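Local coordinates for stromal cell-derived factor 2-like protein (Arabidopsis thaliana, PDB 3MAL) that takes part in protein quality control and the unfolded protein response of the endoplasmic reticulum, in a complex with ERDJ3B and BIP1 needed for EFR receptor accumulation, at residues A[154-158]-A[178-184]; A[104-110]-A[171-176]; A[34-38]-A[59-64]. All coordinates share one frame. Where two conformers were deposited one is given. Residues are numbered along the deposited sequence.

From the N terminus, interaction 3 comes first: strand 34-38 is met again by 59-64 after a loop of 20 residues, within the first MIR repeat. Interaction 2 opens next, at 104-110, and spans 60 residues to reach strand 170-175. Interaction 1 begins inside that span, at 154-158, and ends beyond it, at 178-184, so interactions 1 and 2 cross; they join where Y154 N and S157 OG meet the backbone oxygens of I175 and E171. Interactions 1 and 3 are equivalent contacts of the third and first repeats, about 18 Å apart between centres, and the W184 indole touches the L35 backbone. Interaction 2 ties the second repeat to the third.

Interaction 1: A[154-158]-A[178-184]; sequences YLHSH and KKADNIW
L155 lays CD2 over one face of the W184 indole, 3.9 Å from the centroid of the five-membered ring, a CH-pi contact made with chi1 t in the leucine and m in the tryptophan. Residues 154-158 are extended; 178-184 runs through a short 3-10 turn at 180-181 in which N182 N hydrogen-bonds to K179 O, and H156 sits opposite N182 with CA atoms 4.5 Å apart. W184 NE1 donates to L155 O (2.9 Å); the longer hydrogen bond from S157 N to D181 O (3.2 Å) is less certain. Water 1 lies within hydrogen-bonding distance of L155 O (3.0 Å) and N182 O (2.8 Å). N182, chi1 p, accepts from K179 N at OD1 (2.9 Å), an atom that R145 also reaches. The H156 ring has D181 O over one face and N182 ND2 at its edge, 3.1 Å from CD2, while Y154 OH lies 3.3 Å from K178 CE. The W184-L155 pair recurs as W64-L35 in the first MIR repeat, as expected of a beta-trefoil.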
# COMPACT_ATOMS: atom_id res chain seq x y z
N TYR A 154 -8.45 -6.42 2.81
CA TYR A 154 -8.19 -5.55 1.66
C TYR A 154 -7.75 -4.21 2.20
O TYR A 154 -8.37 -3.68 3.14
CB TYR A 154 -9.45 -5.36 0.79
CG TYR A 154 -9.93 -6.65 0.20
CD1 TYR A 154 -9.25 -7.22 -0.88
CD2 TYR A 154 -11.02 -7.33 0.75
CE1 TYR A 154 -9.67 -8.41 -1.44
CE2 TYR A 154 -11.45 -8.54 0.19
CZ TYR A 154 -10.75 -9.08 -0.90
OH TYR A 154 -11.12 -10.28 -1.49
N LEU A 155 -6.67 -3.67 1.64
CA LEU A 155 -6.25 -2.30 1.92
C LEU A 155 -7.44 -1.36 1.66
O LEU A 155 -8.04 -1.37 0.57
CB LEU A 155 -5.06 -1.92 1.01
CG LEU A 155 -4.47 -0.53 1.27
CD1 LEU A 155 -3.71 -0.54 2.61
CD2 LEU A 155 -3.54 -0.14 0.11
N HIS A 156 -7.74 -0.52 2.64
CA HIS A 156 -9.01 0.19 2.67
C HIS A 156 -8.79 1.62 3.16
O HIS A 156 -7.94 1.84 4.00
CB HIS A 156 -9.95 -0.53 3.66
CG HIS A 156 -11.39 -0.15 3.52
ND1 HIS A 156 -11.96 0.88 4.23
CD2 HIS A 156 -12.38 -0.69 2.76
CE1 HIS A 156 -13.24 0.97 3.92
NE2 HIS A 156 -13.52 0.03 3.04
N SER A 157 -9.53 2.58 2.60
CA SER A 157 -9.65 3.89 3.21
C SER A 157 -11.09 4.41 3.10
O SER A 157 -11.99 3.73 2.58
CB SER A 157 -8.64 4.89 2.62
OG SER A 157 -8.39 5.95 3.54
N HIS A 158 -11.30 5.61 3.63
CA HIS A 158 -12.63 6.22 3.74
C HIS A 158 -12.51 7.63 4.30
O HIS A 158 -11.46 8.03 4.80
CB HIS A 158 -13.60 5.42 4.63
CG HIS A 158 -12.96 4.76 5.83
ND1 HIS A 158 -13.49 3.63 6.42
CD2 HIS A 158 -11.84 5.06 6.53
CE1 HIS A 158 -12.72 3.26 7.44
NE2 HIS A 158 -11.72 4.12 7.53
N LYS A 178 -14.91 -6.95 -0.19
CA LYS A 178 -14.70 -6.06 -1.34
C LYS A 178 -15.75 -4.98 -1.32
O LYS A 178 -16.96 -5.25 -1.22
CB LYS A 178 -14.76 -6.84 -2.66
CG LYS A 178 -13.75 -7.95 -2.76
CD LYS A 178 -13.67 -8.48 -4.20
CE LYS A 178 -12.47 -9.37 -4.34
NZ LYS A 178 -12.27 -9.81 -5.76
N LYS A 179 -15.30 -3.73 -1.37
CA LYS A 179 -16.21 -2.59 -1.43
C LYS A 179 -15.61 -1.53 -2.32
O LYS A 179 -14.42 -1.59 -2.67
CB LYS A 179 -16.43 -2.00 -0.03
CG LYS A 179 -17.08 -2.93 0.99
CD LYS A 179 -17.32 -2.18 2.31
CE LYS A 179 -18.01 -3.08 3.33
NZ LYS A 179 -18.26 -2.40 4.65
N ALA A 180 -16.41 -0.53 -2.66
CA ALA A 180 -15.94 0.62 -3.44
C ALA A 180 -14.73 1.31 -2.77
O ALA A 180 -13.80 1.75 -3.45
CB ALA A 180 -17.08 1.61 -3.65
N ASP A 181 -14.74 1.37 -1.44
CA ASP A 181 -13.67 2.01 -0.66
C ASP A 181 -12.42 1.15 -0.49
O ASP A 181 -11.51 1.53 0.26
CB ASP A 181 -14.17 2.42 0.74
CG ASP A 181 -15.06 3.66 0.73
OD1 ASP A 181 -14.86 4.57 -0.10
OD2 ASP A 181 -15.97 3.73 1.58
N ASN A 182 -12.34 -0.01 -1.14
CA ASN A 182 -11.03 -0.69 -1.22
C ASN A 182 -10.49 -0.89 -2.64
O ASN A 182 -9.69 -1.77 -2.89
CB ASN A 182 -10.90 -1.93 -0.30
CG ASN A 182 -12.11 -2.85 -0.33
OD1 ASN A 182 -12.44 -3.42 -1.38
ND2 ASN A 182 -12.73 -3.06 0.84
N ILE A 183 -10.95 -0.05 -3.56
CA ILE A 183 -10.32 -0.02 -4.87
C ILE A 183 -9.28 1.10 -4.91
O ILE A 183 -9.48 2.21 -4.38
CB ILE A 183 -11.35 0.03 -6.02
CG1 ILE A 183 -10.64 -0.13 -7.38
CG2 ILE A 183 -12.21 1.27 -5.95
CD1 ILE A 183 -10.10 1.16 -7.97
N TRP A 184 -8.14 0.77 -5.49
CA TRP A 184 -7.01 1.70 -5.60
C TRP A 184 -6.52 1.77 -7.05
O TRP A 184 -6.81 0.89 -7.86
CB TRP A 184 -5.86 1.25 -4.69
CG TRP A 184 -6.21 1.25 -3.22
CD1 TRP A 184 -6.92 0.31 -2.53
CD2 TRP A 184 -5.87 2.26 -2.25
NE1 TRP A 184 -7.04 0.66 -1.21
CE2 TRP A 184 -6.40 1.85 -1.01
CE3 TRP A 184 -5.17 3.47 -2.32
CZ2 TRP A 184 -6.25 2.61 0.17
CZ3 TRP A 184 -5.01 4.23 -1.15
CH2 TRP A 184 -5.55 3.79 0.07
O HOH W 1 -7.62 -3.23 -1.71

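Interaction 2: A[104-110]-A[171-176]; sequences SPISGNL and EVCGIR
Residues 104-110 form an irregular loop that turns back on itself, S104 N donating to N109 O (2.7 Å), while 171-175 is extended. The two join at a single antiparallel hydrogen-bonded pair, L110 with G174, CA atoms 4.6 Å apart: L110 N to G174 O is 3.0 Å and G174 N to L110 O 2.9 Å. An ideal CB on G174 would lie 3.2 Å from L110 CB, so glycine fits this tight pairing. In the beta-trefoil this joins the loop leading into strand 110-115, from the second MIR repeat, to strand 170-175 of the third. E171, chi1 and chi2 both t, extends its carboxylate into the loop. E171 OE2 accepts from S104 OG (2.8 Å), I106 N (2.8 Å) and S107 N (2.9 Å), and E171 OE1 from S107 OG (2.7 Å) and also from H158 NE2. S104 OG in turn accepts from N109 N (2.9 Å), and S107 OG from N109 ND2 (2.8 Å). Beneath the loop, C173 SG packs 3.8 Å from N109 CB, and I175 CG2 lies 3.7 Å from N109 CG. At the exposed end, L110 CD2 meets the edge of the R176 guanidinium, 3.8 Å from NE.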
# COMPACT_ATOMS: atom_id res chain seq x y z
N SER A 104 -7.23 -0.80 14.15
CA SER A 104 -6.92 0.51 13.55
C SER A 104 -7.51 1.61 14.45
O SER A 104 -8.50 1.36 15.15
CB SER A 104 -7.50 0.60 12.13
OG SER A 104 -8.93 0.58 12.10
N PRO A 105 -6.92 2.83 14.44
CA PRO A 105 -7.27 3.78 15.51
C PRO A 105 -8.64 4.44 15.46
O PRO A 105 -9.11 4.93 16.51
CB PRO A 105 -6.15 4.85 15.42
CG PRO A 105 -5.26 4.44 14.29
CD PRO A 105 -5.93 3.37 13.51
N ILE A 106 -9.29 4.50 14.30
CA ILE A 106 -10.57 5.20 14.21
C ILE A 106 -11.74 4.23 14.13
O ILE A 106 -12.69 4.34 14.93
CB ILE A 106 -10.63 6.27 13.04
CG1 ILE A 106 -9.62 7.40 13.29
CG2 ILE A 106 -12.01 6.88 12.93
CD1 ILE A 106 -9.68 8.55 12.24
N SER A 107 -11.68 3.28 13.19
CA SER A 107 -12.81 2.40 12.90
C SER A 107 -12.71 0.99 13.52
O SER A 107 -13.63 0.19 13.41
CB SER A 107 -13.02 2.30 11.39
OG SER A 107 -11.89 1.69 10.76
N GLY A 108 -11.60 0.69 14.18
CA GLY A 108 -11.46 -0.62 14.84
C GLY A 108 -11.43 -1.77 13.85
O GLY A 108 -11.89 -2.88 14.16
N ASN A 109 -10.91 -1.50 12.65
CA ASN A 109 -10.68 -2.55 11.65
C ASN A 109 -9.21 -2.97 11.72
O ASN A 109 -8.55 -2.68 12.72
CB ASN A 109 -11.09 -2.06 10.25
CG ASN A 109 -12.61 -1.94 10.10
OD1 ASN A 109 -13.33 -2.93 10.23
ND2 ASN A 109 -13.10 -0.73 9.87
N LEU A 110 -8.69 -3.67 10.72
CA LEU A 110 -7.33 -4.19 10.83
C LEU A 110 -6.37 -3.02 10.73
O LEU A 110 -6.45 -2.24 9.79
CB LEU A 110 -7.06 -5.16 9.68
CG LEU A 110 -7.18 -6.71 9.73
CD1 LEU A 110 -7.52 -7.35 11.09
CD2 LEU A 110 -8.02 -7.25 8.54
N GLU A 171 -7.82 7.74 7.90
CA GLU A 171 -7.48 6.39 8.35
C GLU A 171 -7.28 5.47 7.15
O GLU A 171 -8.07 5.48 6.20
CB GLU A 171 -8.58 5.80 9.24
CG GLU A 171 -8.10 4.59 10.06
CD GLU A 171 -9.25 3.77 10.61
OE1 GLU A 171 -10.22 3.56 9.87
OE2 GLU A 171 -9.17 3.32 11.77
N VAL A 172 -6.23 4.65 7.23
CA VAL A 172 -6.07 3.52 6.32
C VAL A 172 -6.17 2.27 7.19
O VAL A 172 -5.63 2.22 8.30
CB VAL A 172 -4.73 3.61 5.55
CG1 VAL A 172 -4.46 2.32 4.72
CG2 VAL A 172 -4.76 4.85 4.65
N CYS A 173 -6.91 1.27 6.70
CA CYS A 173 -7.11 0.04 7.49
C CYS A 173 -7.35 -1.13 6.54
O CYS A 173 -7.27 -0.96 5.32
CB CYS A 173 -8.29 0.21 8.46
SG CYS A 173 -9.87 0.49 7.65
N GLY A 174 -7.59 -2.32 7.10
CA GLY A 174 -7.92 -3.51 6.32
C GLY A 174 -9.31 -3.99 6.71
O GLY A 174 -9.65 -3.99 7.90
N ILE A 175 -10.14 -4.32 5.71
CA ILE A 175 -11.47 -4.93 5.97
C ILE A 175 -11.64 -6.17 5.14
O ILE A 175 -10.91 -6.41 4.16
CB ILE A 175 -12.69 -3.97 5.74
CG1 ILE A 175 -13.00 -3.83 4.24
CG2 ILE A 175 -12.49 -2.62 6.48
CD1 ILE A 175 -14.31 -3.17 3.93
N ARG A 176 -12.62 -6.98 5.51
CA ARG A 176 -12.67 -8.31 4.93
C ARG A 176 -13.49 -8.46 3.66
O ARG A 176 -13.35 -9.45 2.97
CB ARG A 176 -13.12 -9.30 5.99
CG ARG A 176 -12.19 -9.25 7.22
CD ARG A 176 -11.28 -10.44 7.32
NE ARG A 176 -10.36 -10.30 8.44
CZ ARG A 176 -9.94 -11.32 9.20
NH1 ARG A 176 -10.40 -12.56 8.98
NH2 ARG A 176 -9.08 -11.11 10.19

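Interaction 3: A[34-38]-A[59-64]; sequences RLHSH and DSNSYW
A strand-to-turn contact within the first MIR repeat joins strand 34-38 to the turn that precedes barrel strand 64-67. Residues 34-38 are extended, 60-62 make a 3-10 turn with S62 N on D59 O (3.0 Å), and H36 and S62 are in register, CA atoms 4.6 Å apart. W64 NE1 donates to L35 O (3.0 Å) and S37 N to N61 O (3.2 Å). L35, chi1 t, sets CD2 over the W64 indole (chi1 m), 4.0 Å from the five-membered ring centroid, a CH-pi contact. The hydrogen bond from W64 NE1 to L35 O recurs between W184 and L155 of the third repeat, as suits the threefold pseudosymmetry of a beta-trefoil. Water 2 bridges L35 O and S62 O, 2.7 Å from each. Water 3 gathers H36 NE2 (2.8 Å), D59 OD2 (2.7 Å) and N61 ND2 (2.8 Å); H36 ND1 hydrogen-bonds to T52 OG1, and the ring stacks on F54. N61 CB lies 3.1 Å from S37 O, while N61 OD1 hydrogen-bonds to K92 NZ.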
# COMPACT_ATOMS: atom_id res chain seq x y z
N ARG A 34 -3.93 9.84 -1.18
CA ARG A 34 -2.79 8.99 -1.50
C ARG A 34 -2.27 8.19 -0.29
O ARG A 34 -2.14 8.72 0.81
CB ARG A 34 -1.64 9.81 -2.09
CG ARG A 34 -1.83 10.27 -3.49
CD ARG A 34 -2.49 11.64 -3.50
NE ARG A 34 -2.16 12.39 -4.70
CZ ARG A 34 -3.04 12.68 -5.65
NH1 ARG A 34 -4.30 12.30 -5.50
NH2 ARG A 34 -2.66 13.35 -6.72
N LEU A 35 -1.94 6.92 -0.53
CA LEU A 35 -1.28 6.12 0.49
C LEU A 35 0.02 6.81 0.94
O LEU A 35 0.86 7.16 0.11
CB LEU A 35 -1.03 4.69 -0.04
CG LEU A 35 -0.54 3.64 0.97
CD1 LEU A 35 -1.66 3.31 1.99
CD2 LEU A 35 -0.01 2.38 0.26
N HIS A 36 0.17 6.99 2.25
CA HIS A 36 1.16 7.88 2.81
C HIS A 36 1.72 7.35 4.14
O HIS A 36 1.02 6.70 4.93
CB HIS A 36 0.49 9.26 2.99
CG HIS A 36 1.27 10.26 3.79
ND1 HIS A 36 1.16 10.37 5.15
CD2 HIS A 36 2.08 11.28 3.40
CE1 HIS A 36 1.92 11.36 5.58
NE2 HIS A 36 2.48 11.94 4.53
N SER A 37 3.01 7.61 4.37
CA SER A 37 3.60 7.29 5.68
C SER A 37 4.55 8.40 6.09
O SER A 37 4.71 9.39 5.37
CB SER A 37 4.27 5.89 5.71
OG SER A 37 4.45 5.44 7.05
N HIS A 38 5.17 8.24 7.25
CA HIS A 38 5.95 9.31 7.84
C HIS A 38 6.57 8.74 9.11
O HIS A 38 6.20 7.65 9.53
CB HIS A 38 5.08 10.54 8.15
CG HIS A 38 3.71 10.25 8.72
ND1 HIS A 38 2.69 11.18 8.70
CD2 HIS A 38 3.21 9.15 9.33
CE1 HIS A 38 1.63 10.67 9.29
NE2 HIS A 38 1.91 9.45 9.69
N ASP A 59 4.38 15.56 -2.19
CA ASP A 59 4.61 14.85 -0.95
C ASP A 59 5.49 13.64 -1.23
O ASP A 59 5.01 12.63 -1.75
CB ASP A 59 3.27 14.41 -0.36
CG ASP A 59 3.43 13.76 0.98
OD1 ASP A 59 3.02 12.59 1.14
OD2 ASP A 59 4.00 14.42 1.87
N SER A 60 6.79 13.73 -0.91
CA SER A 60 7.72 12.60 -1.16
C SER A 60 7.31 11.40 -0.30
O SER A 60 7.55 10.25 -0.67
CB SER A 60 9.17 13.01 -0.87
OG SER A 60 9.29 13.54 0.43
N ASN A 61 6.66 11.69 0.83
CA ASN A 61 6.12 10.66 1.73
C ASN A 61 4.98 9.82 1.15
O ASN A 61 4.52 8.86 1.80
CB ASN A 61 5.66 11.29 3.06
CG ASN A 61 6.80 11.55 4.01
OD1 ASN A 61 7.84 10.89 3.93
ND2 ASN A 61 6.63 12.51 4.92
N SER A 62 4.55 10.14 -0.08
CA SER A 62 3.56 9.32 -0.79
C SER A 62 4.14 8.27 -1.73
O SER A 62 3.37 7.54 -2.38
CB SER A 62 2.58 10.21 -1.56
OG SER A 62 1.78 10.94 -0.67
N TYR A 63 5.47 8.21 -1.83
CA TYR A 63 6.10 7.25 -2.75
C TYR A 63 6.43 5.92 -2.09
O TYR A 63 6.88 5.87 -0.94
CB TYR A 63 7.35 7.84 -3.40
CG TYR A 63 7.04 8.64 -4.63
CD1 TYR A 63 7.21 10.04 -4.65
CD2 TYR A 63 6.56 8.01 -5.78
CE1 TYR A 63 6.90 10.77 -5.82
CE2 TYR A 63 6.25 8.73 -6.93
CZ TYR A 63 6.41 10.10 -6.93
OH TYR A 63 6.09 10.77 -8.09
N TRP A 64 6.16 4.85 -2.86
CA TRP A 64 6.37 3.46 -2.46
C TRP A 64 7.14 2.74 -3.59
O TRP A 64 6.86 2.98 -4.77
CB TRP A 64 5.00 2.76 -2.23
CG TRP A 64 4.17 3.45 -1.18
CD1 TRP A 64 3.34 4.54 -1.37
CD2 TRP A 64 4.13 3.13 0.21
NE1 TRP A 64 2.79 4.91 -0.16
CE2 TRP A 64 3.25 4.06 0.83
CE3 TRP A 64 4.73 2.14 1.01
CZ2 TRP A 64 2.95 4.02 2.19
CZ3 TRP A 64 4.44 2.11 2.38
CH2 TRP A 64 3.56 3.05 2.96
O HOH W 2 0.71 7.06 -2.56
O HOH W 3 4.27 14.05 4.50